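Local coordinates for GST N-terminal domain-containing protein (Pseudomonas syringae pv. tomato, PDB 3IC8), which is of unknown function but, as a member of the glutathione S-transferase superfamily, may bind glutathione, at residues A[85-90]-A[173-178]; A[72-77]-A[81-86]. All blocks are in the same frame, centred on the assembly; numbering follows the deposited sequence.

Interaction 1 (A[85-90]-A[173-178]); sequences QGQEFA and FLFGAP
Phe-175 lays its ring against Ala-90 and the side chain of Gln-87, joining two parts of the helical glutathione S-transferase C-terminal fold: the start of helix 88-110 and the loop that leads from helix 149-167 into helix 180-193. A single aromatic residue on a turn here supplies nearly all of the loop's share of the contact with a helix start. The close-packed part belongs to the ring. A type I beta turn from Phe-173 to Gly-176 presents it, and with CG anti to the carbonyl carbon (chi1 -78°) it reaches over the first turn of the helix. There Phe-175 CE2 meets Ala-90 CB at 3.9 Å, and Phe-175 CZ lies 3.7 Å from Ala-90 O, which approaches the ring obliquely. Val-91 and Leu-94 continue this apolar footing along the same helix, while Ala-181 supports the ring from helix 180-193.

The other half is looser and more polar. Gln-87, at the N-cap position of helix 88-110, extends past Phe-175 in the opposite direction, its amide plane standing 83° from the ring plane. Gln-87 CD comes to 3.9 Å from Phe-175 O. Farther out, on the exposed approach to the helix, Glu-88 curls back so that its OE1 accepts a weak bond from Gly-86 N at 2.7 Å.

The inner side of the loop is anchored differently. Leu-174 N donates to Asp-182 OD1 in helix 180-193, and Phe-173 is buried. Its ring carries Pro-178 CB 3.8 Å above the plane, over the centre, while Gly-176 O lies in plane at the ring edge.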
loop_
_atom_site.group_PDB
_atom_site.type_symbol
_atom_site.label_atom_id
_atom_site.label_comp_id
_atom_site.label_asym_id
_atom_site.label_seq_id
_atom_site.Cartn_x
_atom_site.Cartn_y
_atom_site.Cartn_z
ATOM N N GLN A 85 26.859 10.751 -4.495
ATOM C CA GLN A 85 28.282 10.980 -4.420
ATOM C C GLN A 85 29.052 9.699 -4.273
ATOM O O GLN A 85 28.774 8.899 -3.422
ATOM C CB GLN A 85 28.619 11.841 -3.224
ATOM C CG GLN A 85 28.027 13.214 -3.262
ATOM C CD GLN A 85 29.027 14.301 -2.980
ATOM O OE1 GLN A 85 29.169 15.228 -3.761
ATOM N NE2 GLN A 85 29.716 14.203 -1.859
ATOM N N GLY A 86 30.052 9.549 -5.109
ATOM C CA GLY A 86 30.912 8.397 -5.110
ATOM C C GLY A 86 30.442 7.262 -5.973
ATOM O O GLY A 86 31.084 6.264 -6.064
ATOM N N GLN A 87 29.289 7.424 -6.578
ATOM C CA GLN A 87 28.760 6.449 -7.481
ATOM C C GLN A 87 28.380 7.034 -8.822
ATOM O O GLN A 87 27.613 6.466 -9.516
ATOM C CB GLN A 87 27.578 5.769 -6.835
ATOM C CG GLN A 87 27.904 5.072 -5.573
ATOM C CD GLN A 87 26.707 4.554 -4.856
ATOM O OE1 GLN A 87 26.613 3.393 -4.569
ATOM N NE2 GLN A 87 25.797 5.417 -4.543
ATOM N N GLU A 88 28.893 8.195 -9.162
ATOM C CA GLU A 88 28.447 8.906 -10.343
ATOM C C GLU A 88 28.652 8.277 -11.699
ATOM O O GLU A 88 27.764 8.325 -12.508
ATOM C CB GLU A 88 29.119 10.262 -10.398
ATOM C CG GLU A 88 28.752 11.152 -9.281
ATOM C CD GLU A 88 29.802 11.205 -8.228
ATOM O OE1 GLU A 88 30.203 10.171 -7.724
ATOM O OE2 GLU A 88 30.233 12.290 -7.899
ATOM N N PHE A 89 29.847 7.773 -11.962
ATOM C CA PHE A 89 30.163 7.083 -13.186
ATOM C C PHE A 89 29.407 5.796 -13.340
ATOM O O PHE A 89 28.919 5.494 -14.383
ATOM C CB PHE A 89 31.651 6.815 -13.242
ATOM C CG PHE A 89 32.080 6.031 -14.404
ATOM C CD1 PHE A 89 32.302 6.634 -15.587
ATOM C CD2 PHE A 89 32.289 4.702 -14.308
ATOM C CE1 PHE A 89 32.700 5.946 -16.614
ATOM C CE2 PHE A 89 32.688 4.018 -15.356
ATOM C CZ PHE A 89 32.895 4.638 -16.509
ATOM N N ALA A 90 29.330 5.036 -12.278
ATOM C CA ALA A 90 28.651 3.775 -12.305
ATOM C C ALA A 90 27.166 3.897 -12.588
ATOM O O ALA A 90 26.619 3.128 -13.322
ATOM C CB ALA A 90 28.883 3.053 -11.031
ATOM N N PHE A 173 17.126 0.067 -3.404
ATOM C CA PHE A 173 17.337 0.566 -4.733
ATOM C C PHE A 173 18.592 -0.028 -5.336
ATOM O O PHE A 173 19.297 -0.743 -4.687
ATOM C CB PHE A 173 17.396 2.072 -4.733
ATOM C CG PHE A 173 16.156 2.711 -4.270
ATOM C CD1 PHE A 173 16.019 3.103 -2.980
ATOM C CD2 PHE A 173 15.128 2.925 -5.113
ATOM C CE1 PHE A 173 14.900 3.678 -2.564
ATOM C CE2 PHE A 173 14.012 3.508 -4.679
ATOM C CZ PHE A 173 13.897 3.880 -3.404
ATOM N N LEU A 174 18.825 0.241 -6.601
ATOM C CA LEU A 174 19.895 -0.388 -7.342
ATOM C C LEU A 174 21.282 -0.058 -6.827
ATOM O O LEU A 174 22.150 -0.874 -6.839
ATOM C CB LEU A 174 19.792 -0.073 -8.831
ATOM C CG LEU A 174 18.562 -0.533 -9.590
ATOM C CD1 LEU A 174 18.617 -0.040 -10.941
ATOM C CD2 LEU A 174 18.465 -1.969 -9.616
ATOM N N PHE A 175 21.466 1.157 -6.372
ATOM C CA PHE A 175 22.731 1.586 -5.863
ATOM C C PHE A 175 22.671 1.906 -4.399
ATOM O O PHE A 175 23.394 2.724 -3.949
ATOM C CB PHE A 175 23.242 2.774 -6.625
ATOM C CG PHE A 175 23.822 2.431 -7.924
ATOM C CD1 PHE A 175 23.060 2.406 -9.046
ATOM C CD2 PHE A 175 25.147 2.147 -8.040
ATOM C CE1 PHE A 175 23.596 2.103 -10.222
ATOM C CE2 PHE A 175 25.668 1.844 -9.227
ATOM C CZ PHE A 175 24.892 1.816 -10.311
ATOM N N GLY A 176 21.812 1.254 -3.647
ATOM C CA GLY A 176 21.670 1.625 -2.269
ATOM C C GLY A 176 20.629 2.694 -2.158
ATOM O O GLY A 176 19.487 2.436 -1.951
ATOM N N ALA A 177 21.073 3.918 -2.277
ATOM C CA ALA A 177 20.217 5.040 -2.448
ATOM C C ALA A 177 19.671 5.055 -3.853
ATOM O O ALA A 177 20.237 4.502 -4.741
ATOM C CB ALA A 177 20.973 6.270 -2.185
ATOM N N PRO A 178 18.568 5.733 -4.038
ATOM C CA PRO A 178 17.953 5.859 -5.335
ATOM C C PRO A 178 18.777 6.707 -6.285
ATOM O O PRO A 178 19.542 7.525 -5.892
ATOM C CB PRO A 178 16.629 6.523 -5.012
ATOM C CG PRO A 178 16.790 7.097 -3.747
ATOM C CD PRO A 178 17.753 6.343 -2.997
#

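Interaction 2 (A[72-77]-A[81-86]); sequences RLEQEK and AFYPQG
Glu-74, in the last turn of helix 66-76, faces Ala-81 with CA atoms 6.6 Å apart, where the chain leaves the thioredoxin-like domain and passes back by the helix before heading, as a linker, toward helix 88-110. The principle at work is a carboxylate gripping two consecutive backbone amides. With CG anti to the backbone N (chi1 -173°) and a bend at chi2, the Glu-74 chain reaches across to the linker. There OE2 accepts Phe-82 N through its syn lone pair at 2.9 Å, while OE1 takes Tyr-83 N at 3.2 Å, 29° out of the carboxylate plane. Two bonds, one to each oxygen, fix the rotation of the group, and the salt bridge from Lys-25 to OE2 probably helps to keep the carboxylate ionised.

The carboxylate plane is only 5° from that of the Phe-82 ring, past which Glu-74 slides in the opposite direction. The buried Phe-82 also meets Phe-24, ring to ring, and Met-21 of helix 16-25. From helix 66-76, Leu-73 CD1 reaches the ring edge at Phe-82 CE2, 4.0 Å away. Tyr-83, in a cation-pi contact with Arg-71, has Glu-74 OE1 in its ring plane, 3.7 Å from CD1.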
loop_
_atom_site.group_PDB
_atom_site.type_symbol
_atom_site.label_atom_id
_atom_site.label_comp_id
_atom_site.label_asym_id
_atom_site.label_seq_id
_atom_site.Cartn_x
_atom_site.Cartn_y
_atom_site.Cartn_z
ATOM N N ARG A 72 20.166 19.037 -15.342
ATOM C CA ARG A 72 19.581 20.324 -15.081
ATOM C C ARG A 72 18.734 20.297 -13.848
ATOM O O ARG A 72 18.723 21.223 -13.108
ATOM C CB ARG A 72 18.785 20.801 -16.274
ATOM C CG ARG A 72 18.178 22.135 -16.110
ATOM C CD ARG A 72 19.177 23.116 -15.585
ATOM N NE ARG A 72 18.630 24.439 -15.355
ATOM C CZ ARG A 72 18.200 24.879 -14.189
ATOM N NH1 ARG A 72 18.232 24.116 -13.136
ATOM N NH2 ARG A 72 17.735 26.090 -14.075
ATOM N N LEU A 73 18.015 19.216 -13.645
ATOM C CA LEU A 73 17.226 19.035 -12.452
ATOM C C LEU A 73 18.069 18.970 -11.203
ATOM O O LEU A 73 17.725 19.512 -10.194
ATOM C CB LEU A 73 16.398 17.775 -12.561
ATOM C CG LEU A 73 15.169 17.844 -13.449
ATOM C CD1 LEU A 73 14.393 16.579 -13.407
ATOM C CD2 LEU A 73 14.300 19.030 -13.146
ATOM N N GLU A 74 19.180 18.276 -11.308
ATOM C CA GLU A 74 20.105 18.087 -10.238
ATOM C C GLU A 74 20.651 19.421 -9.808
ATOM O O GLU A 74 20.891 19.640 -8.659
ATOM C CB GLU A 74 21.214 17.138 -10.683
ATOM C CG GLU A 74 22.154 16.735 -9.610
ATOM C CD GLU A 74 21.879 15.368 -9.068
ATOM O OE1 GLU A 74 22.804 14.704 -8.604
ATOM O OE2 GLU A 74 20.733 14.953 -9.102
ATOM N N GLN A 75 20.879 20.296 -10.762
ATOM C CA GLN A 75 21.243 21.654 -10.483
ATOM C C GLN A 75 20.128 22.433 -9.785
ATOM O O GLN A 75 20.379 23.139 -8.839
ATOM C CB GLN A 75 21.692 22.341 -11.768
ATOM C CG GLN A 75 21.735 23.836 -11.729
ATOM C CD GLN A 75 22.003 24.444 -13.074
ATOM O OE1 GLN A 75 21.683 25.587 -13.319
ATOM N NE2 GLN A 75 22.593 23.676 -13.953
ATOM N N GLU A 76 18.898 22.302 -10.246
ATOM C CA GLU A 76 17.795 22.963 -9.584
ATOM C C GLU A 76 17.496 22.483 -8.189
ATOM O O GLU A 76 17.368 23.273 -7.312
ATOM C CB GLU A 76 16.546 22.868 -10.433
ATOM C CG GLU A 76 15.407 23.747 -9.997
ATOM C CD GLU A 76 15.543 25.166 -10.447
ATOM O OE1 GLU A 76 14.607 25.929 -10.267
ATOM O OE2 GLU A 76 16.579 25.547 -10.968
ATOM N N LYS A 77 17.372 21.193 -7.979
ATOM C CA LYS A 77 17.256 20.671 -6.630
ATOM C C LYS A 77 18.245 19.541 -6.414
ATOM O O LYS A 77 18.092 18.481 -6.946
ATOM C CB LYS A 77 15.843 20.183 -6.406
ATOM C CG LYS A 77 15.533 19.769 -5.037
ATOM C CD LYS A 77 14.156 20.180 -4.663
ATOM C CE LYS A 77 13.351 19.014 -4.206
ATOM N NZ LYS A 77 13.444 18.813 -2.765
ATOM N N ALA A 81 19.315 13.006 -4.810
ATOM C CA ALA A 81 20.176 13.063 -5.960
ATOM C C ALA A 81 20.001 11.950 -6.944
ATOM O O ALA A 81 19.930 10.804 -6.597
ATOM C CB ALA A 81 21.596 13.144 -5.540
ATOM N N PHE A 82 19.940 12.342 -8.192
ATOM C CA PHE A 82 20.044 11.451 -9.310
ATOM C C PHE A 82 21.395 10.796 -9.363
ATOM O O PHE A 82 21.492 9.669 -9.721
ATOM C CB PHE A 82 19.796 12.180 -10.609
ATOM C CG PHE A 82 18.369 12.414 -10.904
ATOM C CD1 PHE A 82 17.451 11.451 -10.700
ATOM C CD2 PHE A 82 17.952 13.609 -11.369
ATOM C CE1 PHE A 82 16.179 11.683 -10.971
ATOM C CE2 PHE A 82 16.683 13.816 -11.631
ATOM C CZ PHE A 82 15.804 12.865 -11.426
ATOM N N TYR A 83 22.451 11.498 -9.003
ATOM C CA TYR A 83 23.764 10.891 -9.016
ATOM C C TYR A 83 24.479 10.948 -7.707
ATOM O O TYR A 83 25.205 11.855 -7.455
ATOM C CB TYR A 83 24.629 11.583 -10.039
ATOM C CG TYR A 83 24.022 11.665 -11.379
ATOM C CD1 TYR A 83 23.246 12.724 -11.723
ATOM C CD2 TYR A 83 24.225 10.683 -12.305
ATOM C CE1 TYR A 83 22.700 12.801 -12.906
ATOM C CE2 TYR A 83 23.676 10.766 -13.510
ATOM C CZ TYR A 83 22.907 11.830 -13.803
ATOM O OH TYR A 83 22.340 11.948 -15.008
ATOM N N PRO A 84 24.318 9.937 -6.900
ATOM C CA PRO A 84 24.833 9.920 -5.546
ATOM C C PRO A 84 26.337 10.020 -5.466
ATOM O O PRO A 84 27.004 9.410 -6.266
ATOM C CB PRO A 84 24.410 8.550 -5.069
ATOM C CG PRO A 84 23.410 8.154 -5.930
ATOM C CD PRO A 84 23.677 8.681 -7.221
ATOM N N GLN A 85 26.859 10.751 -4.495
ATOM C CA GLN A 85 28.282 10.980 -4.420
ATOM C C GLN A 85 29.052 9.699 -4.273
ATOM O O GLN A 85 28.774 8.899 -3.422
ATOM C CB GLN A 85 28.619 11.841 -3.224
ATOM C CG GLN A 85 28.027 13.214 -3.262
ATOM C CD GLN A 85 29.027 14.301 -2.980
ATOM O OE1 GLN A 85 29.169 15.228 -3.761
ATOM N NE2 GLN A 85 29.716 14.203 -1.859
ATOM N N GLY A 86 30.052 9.549 -5.109
ATOM C CA GLY A 86 30.912 8.397 -5.110
ATOM C C GLY A 86 30.442 7.262 -5.973
ATOM O O GLY A 86 31.084 6.264 -6.064
#

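Followed from the N terminus, interaction 2 comes first: it closes the short turn after helix 66-76, with just three residues between 72-77 and 81-86. The same linker then runs into interaction 1, whose first segment starts with the shared Gln-85 and Gly-86. That contact closes a far longer loop, holding most of helix 88-110, an unmodelled section and helix 149-167, before the chain returns at 173-178. The two loops follow one another, neither nesting nor crossing. Together they tie the end of the thioredoxin-like domain through the linker to the helical domain. Their surfaces meet where Pro-178 O packs on Pro-84 CG at 3.9 Å, and Phe-82 adds backbone hydrogen bonding to Ile-180.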